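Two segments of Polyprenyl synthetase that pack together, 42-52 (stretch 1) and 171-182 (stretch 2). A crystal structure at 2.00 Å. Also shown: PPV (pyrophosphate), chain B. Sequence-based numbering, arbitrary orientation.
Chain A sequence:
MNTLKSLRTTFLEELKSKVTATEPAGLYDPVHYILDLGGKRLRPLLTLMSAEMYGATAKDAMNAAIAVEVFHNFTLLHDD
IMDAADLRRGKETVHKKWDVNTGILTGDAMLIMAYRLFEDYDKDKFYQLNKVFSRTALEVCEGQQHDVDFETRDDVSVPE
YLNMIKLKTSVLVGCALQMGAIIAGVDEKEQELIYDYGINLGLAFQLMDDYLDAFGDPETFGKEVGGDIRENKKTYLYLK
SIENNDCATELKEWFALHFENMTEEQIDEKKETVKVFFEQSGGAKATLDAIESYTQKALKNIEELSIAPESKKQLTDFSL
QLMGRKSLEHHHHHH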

ATOM      1  N   LEU A  42      23.733  13.946 -30.277  1.00 31.64           N
ATOM      2  CA  LEU A  42      23.259  14.681 -31.469  1.00 34.19           C
ATOM      3  C   LEU A  42      23.157  16.171 -31.145  1.00 35.22           C
ATOM      4  O   LEU A  42      23.587  17.002 -31.974  1.00 33.86           O
ATOM      5  CB  LEU A  42      21.892  14.111 -31.867  1.00 40.53           C
ATOM      6  CG  LEU A  42      20.983  14.965 -32.756  1.00 50.80           C
ATOM      7  CD1 LEU A  42      21.391  14.808 -34.213  1.00 58.67           C
ATOM      8  CD2 LEU A  42      19.490  14.600 -32.606  1.00 52.77           C
ATOM      9  N   ARG A  43      22.501  16.544 -30.051  1.00 34.02           N
ATOM     10  CA  ARG A  43      22.103  17.970 -29.871  1.00 32.12           C
ATOM     11  C   ARG A  43      23.336  18.854 -29.722  1.00 28.61           C
ATOM     12  O   ARG A  43      23.531  19.792 -30.472  1.00 26.69           O
ATOM     13  CB  ARG A  43      21.086  18.047 -28.737  1.00 36.70           C
ATOM     14  CG  ARG A  43      19.730  17.480 -29.137  1.00 35.70           C
ATOM     15  CD  ARG A  43      18.861  17.350 -27.909  1.00 36.17           C
ATOM     16  NE  ARG A  43      17.619  16.718 -28.282  1.00 31.51           N
ATOM     17  CZ  ARG A  43      17.547  15.440 -28.489  1.00 35.30           C
ATOM     18  NH1 ARG A  43      16.413  14.893 -28.815  1.00 34.08           N
ATOM     19  NH2 ARG A  43      18.611  14.683 -28.343  1.00 37.58           N
ATOM     20  N   PRO A  44      24.274  18.574 -28.809  1.00 28.85           N
ATOM     21  CA  PRO A  44      25.454  19.415 -28.699  1.00 30.73           C
ATOM     22  C   PRO A  44      26.259  19.479 -30.011  1.00 33.06           C
ATOM     23  O   PRO A  44      26.763  20.503 -30.311  1.00 31.54           O
ATOM     24  CB  PRO A  44      26.257  18.780 -27.560  1.00 31.18           C
ATOM     25  CG  PRO A  44      25.649  17.420 -27.359  1.00 29.25           C
ATOM     26  CD  PRO A  44      24.217  17.523 -27.820  1.00 27.77           C
ATOM     27  N   LEU A  45      26.333  18.380 -30.756  1.00 29.99           N
ATOM     28  CA  LEU A  45      27.118  18.308 -32.011  1.00 28.84           C
ATOM     29  C   LEU A  45      26.453  19.167 -33.063  1.00 26.23           C
ATOM     30  O   LEU A  45      27.176  19.675 -33.858  1.00 28.64           O
ATOM     31  CB  LEU A  45      27.277  16.862 -32.499  1.00 31.36           C
ATOM     32  CG  LEU A  45      28.021  15.943 -31.528  1.00 36.13           C
ATOM     33  CD1 LEU A  45      28.362  14.629 -32.172  1.00 39.03           C
ATOM     34  CD2 LEU A  45      29.276  16.584 -30.979  1.00 43.36           C
ATOM     35  N   LEU A  46      25.148  19.372 -33.045  1.00 23.81           N
ATOM     36  CA  LEU A  46      24.507  20.327 -33.984  1.00 28.09           C
ATOM     37  C   LEU A  46      25.076  21.747 -33.747  1.00 31.64           C
ATOM     38  O   LEU A  46      25.282  22.471 -34.749  1.00 29.52           O
ATOM     39  CB  LEU A  46      22.987  20.307 -33.822  1.00 30.52           C
ATOM     40  CG  LEU A  46      22.277  19.050 -34.329  1.00 34.36           C
ATOM     41  CD1 LEU A  46      20.814  19.039 -33.909  1.00 35.35           C
ATOM     42  CD2 LEU A  46      22.385  18.911 -35.830  1.00 37.39           C
ATOM     43  N   THR A  47      25.296  22.131 -32.485  1.00 29.91           N
ATOM     44  CA  THR A  47      25.807  23.455 -32.068  1.00 29.17           C
ATOM     45  C   THR A  47      27.210  23.624 -32.686  1.00 33.07           C
ATOM     46  O   THR A  47      27.402  24.640 -33.415  1.00 30.27           O
ATOM     47  CB  THR A  47      25.739  23.617 -30.541  1.00 28.40           C
ATOM     48  OG1 THR A  47      24.358  23.602 -30.149  1.00 27.57           O
ATOM     49  CG2 THR A  47      26.388  24.911 -30.099  1.00 29.82           C
ATOM     50  N   LEU A  48      28.095  22.646 -32.479  1.00 29.73           N
ATOM     51  CA  LEU A  48      29.489  22.654 -33.008  1.00 33.67           C
ATOM     52  C   LEU A  48      29.475  22.681 -34.543  1.00 33.77           C
ATOM     53  O   LEU A  48      30.190  23.496 -35.142  1.00 34.87           O
ATOM     54  CB  LEU A  48      30.252  21.446 -32.494  1.00 30.50           C
ATOM     55  CG  LEU A  48      30.278  21.289 -30.992  1.00 30.71           C
ATOM     56  CD1 LEU A  48      31.059  20.046 -30.616  1.00 31.82           C
ATOM     57  CD2 LEU A  48      30.855  22.508 -30.299  1.00 33.86           C
ATOM     58  N   MET A  49      28.631  21.893 -35.179  1.00 31.22           N
ATOM     59  CA  MET A  49      28.577  21.842 -36.647  1.00 33.38           C
ATOM     60  C   MET A  49      28.162  23.221 -37.163  1.00 36.87           C
ATOM     61  O   MET A  49      28.761  23.680 -38.150  1.00 31.06           O
ATOM     62  CB  MET A  49      27.579  20.787 -37.141  1.00 36.75           C
ATOM     63  CG  MET A  49      28.072  19.335 -36.966  1.00 39.06           C
ATOM     64  SD  MET A  49      26.689  18.154 -37.054  1.00 47.57           S
ATOM     65  CE  MET A  49      26.295  18.340 -38.782  1.00 44.84           C
ATOM     66  N   SER A  50      27.136  23.826 -36.563  1.00 32.25           N
ATOM     67  CA  SER A  50      26.578  25.147 -36.961  1.00 33.50           C
ATOM     68  C   SER A  50      27.691  26.197 -36.866  1.00 34.79           C
ATOM     69  O   SER A  50      27.909  26.942 -37.817  1.00 35.55           O
ATOM     70  CB  SER A  50      25.432  25.543 -36.087  1.00 35.52           C
ATOM     71  OG  SER A  50      24.723  26.637 -36.641  1.00 34.59           O
ATOM     72  N   ALA A  51      28.366  26.230 -35.733  1.00 29.97           N
ATOM     73  CA  ALA A  51      29.484  27.126 -35.470  1.00 34.75           C
ATOM     74  C   ALA A  51      30.492  26.984 -36.633  1.00 38.82           C
ATOM     75  O   ALA A  51      30.696  27.968 -37.321  1.00 33.25           O
ATOM     76  CB  ALA A  51      30.074  26.811 -34.129  1.00 32.90           C
ATOM     77  N   GLU A  52      31.036  25.797 -36.880  1.00 38.00           N
ATOM     78  CA  GLU A  52      32.085  25.575 -37.913  1.00 39.50           C
ATOM     79  C   GLU A  52      31.601  26.045 -39.296  1.00 41.76           C
ATOM     80  O   GLU A  52      32.266  26.899 -39.885  1.00 48.91           O
ATOM     81  CB  GLU A  52      32.494  24.117 -37.948  1.00 34.66           C
ATOM     82  CG  GLU A  52      33.358  23.760 -36.778  1.00 38.42           C
ATOM     83  CD  GLU A  52      33.878  22.330 -36.842  1.00 41.60           C
ATOM     84  OE1 GLU A  52      33.275  21.511 -37.600  1.00 36.33           O
ATOM     85  OE2 GLU A  52      34.863  22.045 -36.124  1.00 37.41           O
TER
HETATM   86  O11 PPV B 401      16.621  10.077 -28.189  1.00 86.48           O
HETATM   87  P1  PPV B 401      17.707  11.079 -28.373  1.00 85.21           P
HETATM   88  O21 PPV B 401      17.176  12.381 -28.836  1.00 74.39           O
HETATM   89  O31 PPV B 401      18.788  10.568 -29.264  1.00 77.65           O
HETATM   90  OPP PPV B 401      18.373  11.384 -26.900  1.00 89.00           O
HETATM   91  P2  PPV B 401      19.453  10.709 -25.880  1.00 86.84           P
HETATM   92  O12 PPV B 401      18.760   9.579 -25.213  1.00113.34           O
HETATM   93  O22 PPV B 401      20.590  10.234 -26.736  1.00 84.96           O
HETATM   94  O32 PPV B 401      19.894  11.744 -24.905  1.00 74.13           O
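Stretch 2 (171-182) VLVGCALQMGAI

Stretch 2 is helical throughout, part of a longer helix that begins before Val-171 and runs on past Ile-182. It is kinked near its start, where the N atoms of Leu-172 and Val-173 make no bond to the preceding turn. It lies on the helix of stretch 1 in roughly the same N-to-C direction, with a crossing angle of -33°. The axes approach to 7.0 Å, a close packing that buries 542 Å² in total.

The lack of a side chain at Gly-180 leaves room for this approach. Gly-180 CA lies 4.2 Å from Ala-51 CA. Gly-180 has no side chain; an ideal CB would point toward stretch 1 and lie 2.3 Å from Thr-47 O and 2.6 Å from Ser-50 CB, both clashes. Ala-176 points toward stretch 1; its CB is 3.6 Å from Arg-43 O and 4.2 Å from Leu-46 CB.

Two hydrogen bonds cross the interface. Thr-47 OG1 donates to Ala-176 O at 2.6 Å, and Ser-50 OG donates to Leu-177 O at 2.8 Å. The donors are about one turn apart on stretch 1, and the carbonyls they reach belong to consecutive residues of stretch 2. CA-H...O contacts accompany them: Thr-47 CA to Ala-176 O at 3.3 Å, and Gly-180 CA to Thr-47 O at 3.5 Å.

Apolar contacts centre on Leu-46. Its CD1 is 3.5 Å from Val-173 CG1, and its CB is 3.7 Å from Leu-177 CD2. Leu-177 CB points sideways, but the end of the side chain comes nearer to stretch 1.

Near the start of stretch 2, Leu-172 CD2 packs 3.5 Å from Arg-43 CD. Beyond this aliphatic contact, the Arg-43 guanidinium binds pyrophosphate: NH1 and NH2 of Arg-43 donate to PPV O21 at 2.6 and 2.8 Å.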

ATOM      1  N   VAL A 171      11.939  22.028 -31.171  1.00 26.97           N
ATOM      2  CA  VAL A 171      12.461  23.413 -30.935  1.00 26.11           C
ATOM      3  C   VAL A 171      13.890  23.358 -30.399  1.00 24.36           C
ATOM      4  O   VAL A 171      14.642  24.271 -30.693  1.00 28.19           O
ATOM      5  CB  VAL A 171      11.546  24.280 -30.050  1.00 26.73           C
ATOM      6  CG1 VAL A 171      10.230  24.532 -30.740  1.00 26.50           C
ATOM      7  CG2 VAL A 171      11.335  23.688 -28.675  1.00 27.84           C
ATOM      8  N   LEU A 172      14.279  22.349 -29.622  1.00 21.82           N
ATOM      9  CA  LEU A 172      15.630  22.294 -29.052  1.00 21.42           C
ATOM     10  C   LEU A 172      16.633  21.930 -30.148  1.00 21.28           C
ATOM     11  O   LEU A 172      17.800  22.262 -29.975  1.00 21.84           O
ATOM     12  CB  LEU A 172      15.706  21.306 -27.903  1.00 22.89           C
ATOM     13  CG  LEU A 172      17.072  21.088 -27.277  1.00 24.24           C
ATOM     14  CD1 LEU A 172      17.579  22.353 -26.588  1.00 24.79           C
ATOM     15  CD2 LEU A 172      17.025  19.907 -26.303  1.00 26.17           C
ATOM     16  N   VAL A 173      16.213  21.230 -31.182  1.00 24.77           N
ATOM     17  CA  VAL A 173      17.097  20.928 -32.340  1.00 25.84           C
ATOM     18  C   VAL A 173      17.415  22.245 -33.052  1.00 24.48           C
ATOM     19  O   VAL A 173      18.596  22.528 -33.230  1.00 24.17           O
ATOM     20  CB  VAL A 173      16.448  19.915 -33.280  1.00 28.92           C
ATOM     21  CG1 VAL A 173      17.392  19.584 -34.433  1.00 31.25           C
ATOM     22  CG2 VAL A 173      16.105  18.632 -32.529  1.00 28.27           C
ATOM     23  N   GLY A 174      16.378  22.990 -33.421  1.00 23.16           N
ATOM     24  CA  GLY A 174      16.451  24.361 -33.935  1.00 28.34           C
ATOM     25  C   GLY A 174      17.354  25.224 -33.082  1.00 28.97           C
ATOM     26  O   GLY A 174      18.258  25.891 -33.615  1.00 26.24           O
ATOM     27  N   CYS A 175      17.135  25.186 -31.782  1.00 25.57           N
ATOM     28  CA  CYS A 175      17.818  26.057 -30.819  1.00 25.53           C
ATOM     29  C   CYS A 175      19.302  25.723 -30.826  1.00 25.84           C
ATOM     30  O   CYS A 175      20.110  26.646 -30.769  1.00 25.81           O
ATOM     31  CB  CYS A 175      17.172  25.913 -29.434  1.00 23.18           C
ATOM     32  SG  CYS A 175      18.089  26.754 -28.135  1.00 25.90           S
ATOM     33  N   ALA A 176      19.663  24.441 -30.731  1.00 25.57           N
ATOM     34  CA  ALA A 176      21.073  23.998 -30.717  1.00 25.47           C
ATOM     35  C   ALA A 176      21.794  24.559 -31.967  1.00 26.43           C
ATOM     36  O   ALA A 176      22.921  25.034 -31.820  1.00 27.45           O
ATOM     37  CB  ALA A 176      21.167  22.489 -30.672  1.00 26.86           C
ATOM     38  N   LEU A 177      21.174  24.478 -33.143  1.00 25.23           N
ATOM     39  CA  LEU A 177      21.766  24.987 -34.410  1.00 29.18           C
ATOM     40  C   LEU A 177      21.865  26.524 -34.338  1.00 28.56           C
ATOM     41  O   LEU A 177      22.988  27.058 -34.525  1.00 29.68           O
ATOM     42  CB  LEU A 177      20.906  24.524 -35.587  1.00 27.66           C
ATOM     43  CG  LEU A 177      21.005  23.029 -35.887  1.00 28.99           C
ATOM     44  CD1 LEU A 177      19.841  22.590 -36.720  1.00 28.76           C
ATOM     45  CD2 LEU A 177      22.307  22.683 -36.581  1.00 32.40           C
ATOM     46  N   GLN A 178      20.769  27.189 -33.957  1.00 27.87           N
ATOM     47  CA  GLN A 178      20.717  28.652 -33.824  1.00 25.95           C
ATOM     48  C   GLN A 178      21.818  29.124 -32.887  1.00 28.22           C
ATOM     49  O   GLN A 178      22.433  30.163 -33.237  1.00 26.12           O
ATOM     50  CB  GLN A 178      19.315  29.145 -33.511  1.00 29.38           C
ATOM     51  CG  GLN A 178      19.307  30.638 -33.332  1.00 30.48           C
ATOM     52  CD  GLN A 178      17.928  31.218 -33.245  1.00 32.65           C
ATOM     53  OE1 GLN A 178      17.822  32.435 -33.148  1.00 35.02           O
ATOM     54  NE2 GLN A 178      16.882  30.407 -33.253  1.00 27.04           N
ATOM     55  N   MET A 179      22.155  28.395 -31.821  1.00 24.92           N
ATOM     56  CA  MET A 179      23.174  28.878 -30.857  1.00 28.17           C
ATOM     57  C   MET A 179      24.557  28.892 -31.534  1.00 32.30           C
ATOM     58  O   MET A 179      25.448  29.694 -31.097  1.00 27.77           O
ATOM     59  CB  MET A 179      23.235  28.030 -29.567  1.00 28.02           C
ATOM     60  CG  MET A 179      21.963  28.247 -28.702  1.00 33.57           C
ATOM     61  SD  MET A 179      21.710  27.087 -27.338  1.00 34.71           S
ATOM     62  CE  MET A 179      23.222  27.245 -26.432  1.00 40.16           C
ATOM     63  N   GLY A 180      24.823  27.945 -32.427  1.00 30.25           N
ATOM     64  CA  GLY A 180      26.149  27.892 -33.089  1.00 30.82           C
ATOM     65  C   GLY A 180      26.288  29.071 -34.029  1.00 26.47           C
ATOM     66  O   GLY A 180      27.322  29.720 -34.007  1.00 28.61           O
ATOM     67  N   ALA A 181      25.207  29.374 -34.735  1.00 28.78           N
ATOM     68  CA  ALA A 181      25.067  30.521 -35.637  1.00 32.03           C
ATOM     69  C   ALA A 181      25.278  31.825 -34.837  1.00 38.78           C
ATOM     70  O   ALA A 181      26.039  32.701 -35.287  1.00 40.00           O
ATOM     71  CB  ALA A 181      23.740  30.435 -36.339  1.00 31.78           C
ATOM     72  N   ILE A 182      24.715  31.934 -33.637  1.00 37.96           N
ATOM     73  CA  ILE A 182      24.887  33.139 -32.789  1.00 31.99           C
ATOM     74  C   ILE A 182      26.366  33.258 -32.455  1.00 31.54           C
ATOM     75  O   ILE A 182      26.888  34.353 -32.458  1.00 31.32           O
ATOM     76  CB  ILE A 182      24.054  33.053 -31.496  1.00 31.57           C
ATOM     77  CG1 ILE A 182      22.566  33.240 -31.782  1.00 31.82           C
ATOM     78  CG2 ILE A 182      24.566  34.021 -30.436  1.00 31.59           C
ATOM     79  CD1 ILE A 182      21.716  32.792 -30.617  1.00 32.96           C
TER